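Local coordinates for DNA replication regulator protein HobA (Helicobacter pylori, PDB 2UVP) that is required for initiation of DNA replication and increases binding of the initiator DnaA to the oriC region, at residues F118-K123 and L141-E146; S62-F67 and Y163-L168. All blocks are in the same frame, centred on the assembly; numbering follows the deposited sequence.

Interaction 1: residues F118-K123 and L141-E146; sequences FWHVGK and LWLFEE. With CA (calcium ion), chain M.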
# COMPACT_ATOMS: atom_id res chain seq x y z
N PHE C 118 -14.64 14.01 9.42
CA PHE C 118 -14.39 13.39 8.11
C PHE C 118 -14.06 14.42 7.06
O PHE C 118 -14.86 15.33 6.79
CB PHE C 118 -15.63 12.63 7.63
CG PHE C 118 -15.96 11.44 8.47
CD1 PHE C 118 -15.18 10.31 8.43
CD2 PHE C 118 -17.07 11.46 9.29
CE1 PHE C 118 -15.49 9.20 9.21
CE2 PHE C 118 -17.37 10.35 10.09
CZ PHE C 118 -16.57 9.22 10.02
N TRP C 119 -12.89 14.27 6.45
CA TRP C 119 -12.49 15.12 5.34
C TRP C 119 -12.49 14.23 4.11
O TRP C 119 -11.61 13.37 3.96
CB TRP C 119 -11.09 15.65 5.61
CG TRP C 119 -10.51 16.54 4.54
CD1 TRP C 119 -11.04 16.86 3.29
CD2 TRP C 119 -9.26 17.22 4.62
NE1 TRP C 119 -10.17 17.70 2.61
CE2 TRP C 119 -9.08 17.93 3.41
CE3 TRP C 119 -8.26 17.31 5.62
CZ2 TRP C 119 -7.94 18.72 3.17
CZ3 TRP C 119 -7.14 18.09 5.38
CH2 TRP C 119 -6.99 18.79 4.16
N HIS C 120 -13.49 14.42 3.25
CA HIS C 120 -13.62 13.57 2.06
C HIS C 120 -13.43 14.43 0.82
O HIS C 120 -13.98 15.53 0.75
CB HIS C 120 -15.00 12.91 1.97
CG HIS C 120 -15.14 12.05 0.75
ND1 HIS C 120 -14.53 10.81 0.66
CD2 HIS C 120 -15.71 12.29 -0.45
CE1 HIS C 120 -14.78 10.31 -0.55
NE2 HIS C 120 -15.46 11.20 -1.24
N VAL C 121 -12.74 13.87 -0.17
CA VAL C 121 -12.51 14.59 -1.44
C VAL C 121 -13.03 13.77 -2.62
O VAL C 121 -12.55 12.65 -2.86
CB VAL C 121 -11.01 14.93 -1.68
CG1 VAL C 121 -10.86 15.75 -3.01
CG2 VAL C 121 -10.41 15.70 -0.51
N GLY C 122 -14.00 14.33 -3.35
CA GLY C 122 -14.47 13.78 -4.62
C GLY C 122 -15.78 12.98 -4.55
O GLY C 122 -16.62 13.20 -3.66
N LYS C 123 -15.94 12.06 -5.50
CA LYS C 123 -17.15 11.22 -5.55
C LYS C 123 -17.31 10.39 -4.29
O LYS C 123 -16.33 10.04 -3.62
CB LYS C 123 -17.16 10.32 -6.79
CG LYS C 123 -17.02 11.09 -8.09
CD LYS C 123 -17.22 10.18 -9.32
CE LYS C 123 -16.14 9.12 -9.41
NZ LYS C 123 -16.01 8.49 -10.78
N LEU C 141 -16.09 18.61 3.66
CA LEU C 141 -16.42 17.82 2.46
C LEU C 141 -16.08 18.61 1.21
O LEU C 141 -16.56 19.75 1.05
CB LEU C 141 -17.90 17.42 2.42
CG LEU C 141 -18.41 16.65 3.64
CD1 LEU C 141 -19.93 16.41 3.54
CD2 LEU C 141 -17.61 15.34 3.82
N TRP C 142 -15.27 18.03 0.32
CA TRP C 142 -14.94 18.69 -0.94
C TRP C 142 -15.60 17.80 -1.99
O TRP C 142 -15.09 16.72 -2.32
CB TRP C 142 -13.43 18.71 -1.15
CG TRP C 142 -12.63 19.47 -0.15
CD1 TRP C 142 -12.99 19.85 1.11
CD2 TRP C 142 -11.27 19.90 -0.34
NE1 TRP C 142 -11.93 20.52 1.72
CE2 TRP C 142 -10.87 20.56 0.85
CE3 TRP C 142 -10.36 19.79 -1.39
CZ2 TRP C 142 -9.60 21.10 1.00
CZ3 TRP C 142 -9.09 20.35 -1.24
CH2 TRP C 142 -8.73 21.02 -0.06
N LEU C 143 -16.78 18.21 -2.47
CA LEU C 143 -17.63 17.31 -3.25
C LEU C 143 -17.94 17.87 -4.63
O LEU C 143 -17.77 19.07 -4.86
CB LEU C 143 -18.99 17.16 -2.55
CG LEU C 143 -18.92 16.72 -1.08
CD1 LEU C 143 -20.30 16.61 -0.54
CD2 LEU C 143 -18.16 15.39 -1.01
N PHE C 144 -18.41 17.00 -5.51
CA PHE C 144 -18.88 17.41 -6.84
C PHE C 144 -20.39 17.77 -6.91
O PHE C 144 -20.86 18.33 -7.92
CB PHE C 144 -18.55 16.34 -7.87
CG PHE C 144 -17.08 16.08 -8.02
CD1 PHE C 144 -16.17 17.13 -8.25
CD2 PHE C 144 -16.60 14.78 -7.94
CE1 PHE C 144 -14.80 16.85 -8.38
CE2 PHE C 144 -15.24 14.50 -8.06
CZ PHE C 144 -14.34 15.53 -8.29
N GLU C 145 -21.12 17.41 -5.86
CA GLU C 145 -22.53 17.78 -5.72
C GLU C 145 -22.75 18.29 -4.31
O GLU C 145 -22.08 17.87 -3.36
CB GLU C 145 -23.48 16.59 -5.96
CG GLU C 145 -23.48 16.03 -7.37
CD GLU C 145 -22.49 14.91 -7.49
OE1 GLU C 145 -21.81 14.83 -8.51
OE2 GLU C 145 -22.39 14.11 -6.54
N GLU C 146 -23.69 19.21 -4.18
CA GLU C 146 -23.86 19.89 -2.91
C GLU C 146 -24.72 19.02 -2.03
O GLU C 146 -25.93 19.25 -1.87
CB GLU C 146 -24.47 21.28 -3.16
CG GLU C 146 -24.12 22.32 -2.09
CD GLU C 146 -25.00 23.56 -2.19
OE1 GLU C 146 -26.10 23.45 -2.76
OE2 GLU C 146 -24.59 24.63 -1.70
CA CA M . -23.18 25.92 -0.26
O HOH W 1 -18.90 14.33 -4.60
O HOH W 2 -21.61 27.20 0.99
O HOH W 3 -21.47 24.57 -0.98
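Phe118 meets the neighbouring strand through its carbonyl O, 4.0 Å from Leu141 CD2, while its ring leads off toward helix 127-133. With chi1 at 179°, the Trp119 indole lies beside its own carbonyl carbon and reaches Trp142: NE1 sits over one face of that indole, 3.4 Å from Trp142 CE2. The five-membered rings are tilted by 46°, so the pair is oblique, and Trp119 CZ2 and Trp142 CZ2 extend the contact, 3.6 Å apart. His120 holds the strands in parallel register through its O, which accepts a nearly straight bond from Trp142 N at 2.8 Å. Its side chain is fixed at both nitrogens: NE2 donates in the ring plane to Lys123 O at 2.8 Å, approaching above that carbonyl's plane, and ND1 is hydrogen-bonded to Ser59 OG. Leu143 CD2 abuts the imidazole edge. Val121 points to the same side as Trp142, and the two side chains lie side by side, CG2 near Trp142 CE3. Gly122 N donates to Trp142 O (2.8 Å, 176°), and Gly122 CA packs 3.6 Å from Phe144 CE2. A water joins Gly122 O to Phe144 N where the strands end, and Lys123 CG meets the Phe144 ring edge. Beyond, Glu146 OE2 binds a calcium ion at 2.4 Å, with two waters and Glu149 OE2 among its other ligands. The strands belong to the beta-alpha-beta unit 116-121, 127-133, 139-143, neighbours in the parallel sheet of an alpha/beta fold, consistent with placement in the SIS clan.

Interaction 2: residues S62-F67 and Y163-L168; sequences SSRHWF and YKLLQL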
# COMPACT_ATOMS: atom_id res chain seq x y z
N SER C 62 -11.70 7.14 -6.00
CA SER C 62 -10.63 6.33 -6.56
C SER C 62 -9.66 7.17 -7.39
O SER C 62 -8.43 6.99 -7.31
CB SER C 62 -11.19 5.13 -7.36
OG SER C 62 -12.14 5.57 -8.32
N SER C 63 -10.17 8.17 -8.10
CA SER C 63 -9.30 8.98 -8.93
C SER C 63 -8.39 9.92 -8.15
O SER C 63 -7.42 10.44 -8.71
CB SER C 63 -10.11 9.78 -9.95
OG SER C 63 -10.60 8.88 -10.97
N ARG C 64 -8.71 10.15 -6.87
CA ARG C 64 -7.98 11.13 -6.04
C ARG C 64 -7.18 10.46 -4.95
O ARG C 64 -6.77 11.13 -3.98
CB ARG C 64 -8.94 12.12 -5.38
CG ARG C 64 -9.29 13.28 -6.21
CD ARG C 64 -10.59 12.81 -6.93
NE ARG C 64 -10.44 13.18 -8.29
CZ ARG C 64 -11.33 13.08 -9.26
NH1 ARG C 64 -12.54 12.51 -9.15
NH2 ARG C 64 -10.94 13.59 -10.41
N HIS C 65 -6.92 9.15 -5.06
CA HIS C 65 -6.00 8.57 -4.09
C HIS C 65 -4.69 9.34 -4.00
O HIS C 65 -4.14 9.47 -2.92
CB HIS C 65 -5.75 7.08 -4.34
CG HIS C 65 -6.95 6.21 -4.12
ND1 HIS C 65 -6.94 4.85 -4.39
CD2 HIS C 65 -8.19 6.49 -3.65
CE1 HIS C 65 -8.12 4.34 -4.09
NE2 HIS C 65 -8.90 5.31 -3.63
N TRP C 66 -4.18 9.84 -5.13
CA TRP C 66 -2.94 10.63 -5.12
C TRP C 66 -3.07 11.84 -4.19
O TRP C 66 -2.08 12.27 -3.57
CB TRP C 66 -2.56 11.09 -6.53
CG TRP C 66 -3.53 12.05 -7.18
CD1 TRP C 66 -4.59 11.72 -7.98
CD2 TRP C 66 -3.53 13.47 -7.08
NE1 TRP C 66 -5.26 12.86 -8.38
CE2 TRP C 66 -4.62 13.95 -7.86
CE3 TRP C 66 -2.70 14.39 -6.42
CZ2 TRP C 66 -4.92 15.31 -7.97
CZ3 TRP C 66 -2.97 15.74 -6.56
CH2 TRP C 66 -4.08 16.19 -7.33
N PHE C 67 -4.25 12.43 -4.18
CA PHE C 67 -4.47 13.65 -3.40
C PHE C 67 -4.62 13.34 -1.90
O PHE C 67 -4.13 14.11 -1.06
CB PHE C 67 -5.65 14.44 -3.95
CG PHE C 67 -5.82 15.81 -3.30
CD1 PHE C 67 -4.84 16.79 -3.40
CD2 PHE C 67 -6.98 16.09 -2.60
CE1 PHE C 67 -5.04 18.05 -2.78
CE2 PHE C 67 -7.18 17.32 -1.97
CZ PHE C 67 -6.21 18.30 -2.08
N TYR C 163 -5.08 21.09 -10.35
CA TYR C 163 -4.40 22.26 -9.81
C TYR C 163 -5.21 22.91 -8.70
O TYR C 163 -4.65 23.42 -7.70
CB TYR C 163 -4.25 23.29 -10.89
CG TYR C 163 -3.52 22.84 -12.14
CD1 TYR C 163 -2.15 22.67 -12.15
CD2 TYR C 163 -4.22 22.70 -13.34
CE1 TYR C 163 -1.47 22.31 -13.32
CE2 TYR C 163 -3.54 22.36 -14.52
CZ TYR C 163 -2.17 22.17 -14.50
OH TYR C 163 -1.50 21.88 -15.66
N LYS C 164 -6.53 22.95 -8.88
CA LYS C 164 -7.39 23.60 -7.88
C LYS C 164 -7.32 22.81 -6.57
O LYS C 164 -7.38 23.39 -5.50
CB LYS C 164 -8.82 23.70 -8.38
CG LYS C 164 -8.96 24.69 -9.58
CD LYS C 164 -10.42 24.92 -9.99
CE LYS C 164 -10.43 25.95 -11.17
NZ LYS C 164 -11.80 26.09 -11.72
N LEU C 165 -7.19 21.49 -6.66
CA LEU C 165 -7.04 20.69 -5.42
C LEU C 165 -5.77 21.11 -4.67
O LEU C 165 -5.80 21.31 -3.45
CB LEU C 165 -7.03 19.20 -5.75
CG LEU C 165 -8.41 18.67 -6.20
CD1 LEU C 165 -8.20 17.21 -6.66
CD2 LEU C 165 -9.46 18.76 -5.04
N LEU C 166 -4.65 21.22 -5.40
CA LEU C 166 -3.38 21.67 -4.81
C LEU C 166 -3.57 23.04 -4.19
O LEU C 166 -3.13 23.31 -3.06
CB LEU C 166 -2.26 21.71 -5.84
CG LEU C 166 -1.76 20.41 -6.49
CD1 LEU C 166 -0.58 20.74 -7.40
CD2 LEU C 166 -1.34 19.43 -5.39
N GLN C 167 -4.23 23.92 -4.94
CA GLN C 167 -4.39 25.31 -4.51
C GLN C 167 -5.23 25.39 -3.22
O GLN C 167 -4.86 26.09 -2.28
CB GLN C 167 -5.02 26.13 -5.63
CG GLN C 167 -5.03 27.63 -5.27
CD GLN C 167 -5.67 28.48 -6.34
OE1 GLN C 167 -5.90 28.03 -7.48
NE2 GLN C 167 -5.99 29.73 -5.97
N LEU C 168 -6.32 24.65 -3.18
CA LEU C 168 -7.17 24.62 -1.97
C LEU C 168 -6.40 24.03 -0.78
O LEU C 168 -6.50 24.51 0.38
CB LEU C 168 -8.44 23.83 -2.24
CG LEU C 168 -9.44 24.57 -3.13
CD1 LEU C 168 -10.51 23.56 -3.61
CD2 LEU C 168 -10.04 25.78 -2.39
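Leu165 faces the start of helix 65-75 and carries most of this contact, touching three side chains of residues 62-67. Its CB lies over one face of the Phe67 ring, 3.9 Å from the centroid and 16° off the ring normal, a CH-pi contact displaced toward the rim at CE1 and CZ. From CB the chain runs to CG, anti to the carbonyl carbon (chi1 -71°), and there it forks between two aromatic residues. CD1 goes to Trp66 CZ2 at 4.0 Å, meeting the indole obliquely, and also to the aliphatic part of Arg64, whose CG is 4.1 Å away. CD2 takes the other direction, to Phe67 CE2 at 4.1 Å. Close to the CB contact, Phe67 CZ approaches the backbone O of Leu165 at 3.3 Å. The next residue of the helix, Leu166, adds its CD2 at the edge of the Trp66 indole, 4.2 Å from CZ3. Beyond these residues the contact reaches the subunit boundary: Trp66 meets Tyr70 of the second subunit edge-to-face, and Leu166 packs on Leu166 of that subunit. No hydrogen bond spans the two segments. Helices 65-75 and 161-180 are therefore joined here by apolar and CH-pi packing, while the charge of Arg64 is directed elsewhere, into a salt bridge with Asp61 beside its own segment.

How the interactions relate
Interactions 1 and 2, with centres 11 Å apart, are stacked directly on each other, because the face of the sheet bearing Val121 and Trp142 is where helix 161-180 packs. Trp142 CH2 touches Leu168 CB at 3.6 Å, Trp142 CZ3 touches Phe67 CZ at 3.6 Å, and Val121 CG1 meets Leu165 CD2 at 3.9 Å. At the strand ends, Phe144 CE2 packs against Arg64 NH1 at 3.5 Å. Asp61 ties the two together as well, accepting from Lys123 N and pairing with Arg64. The calcium ion belongs to interaction 1 alone, at Glu146, whereas interaction 2 lies away from the metal sites and instead borders the second subunit.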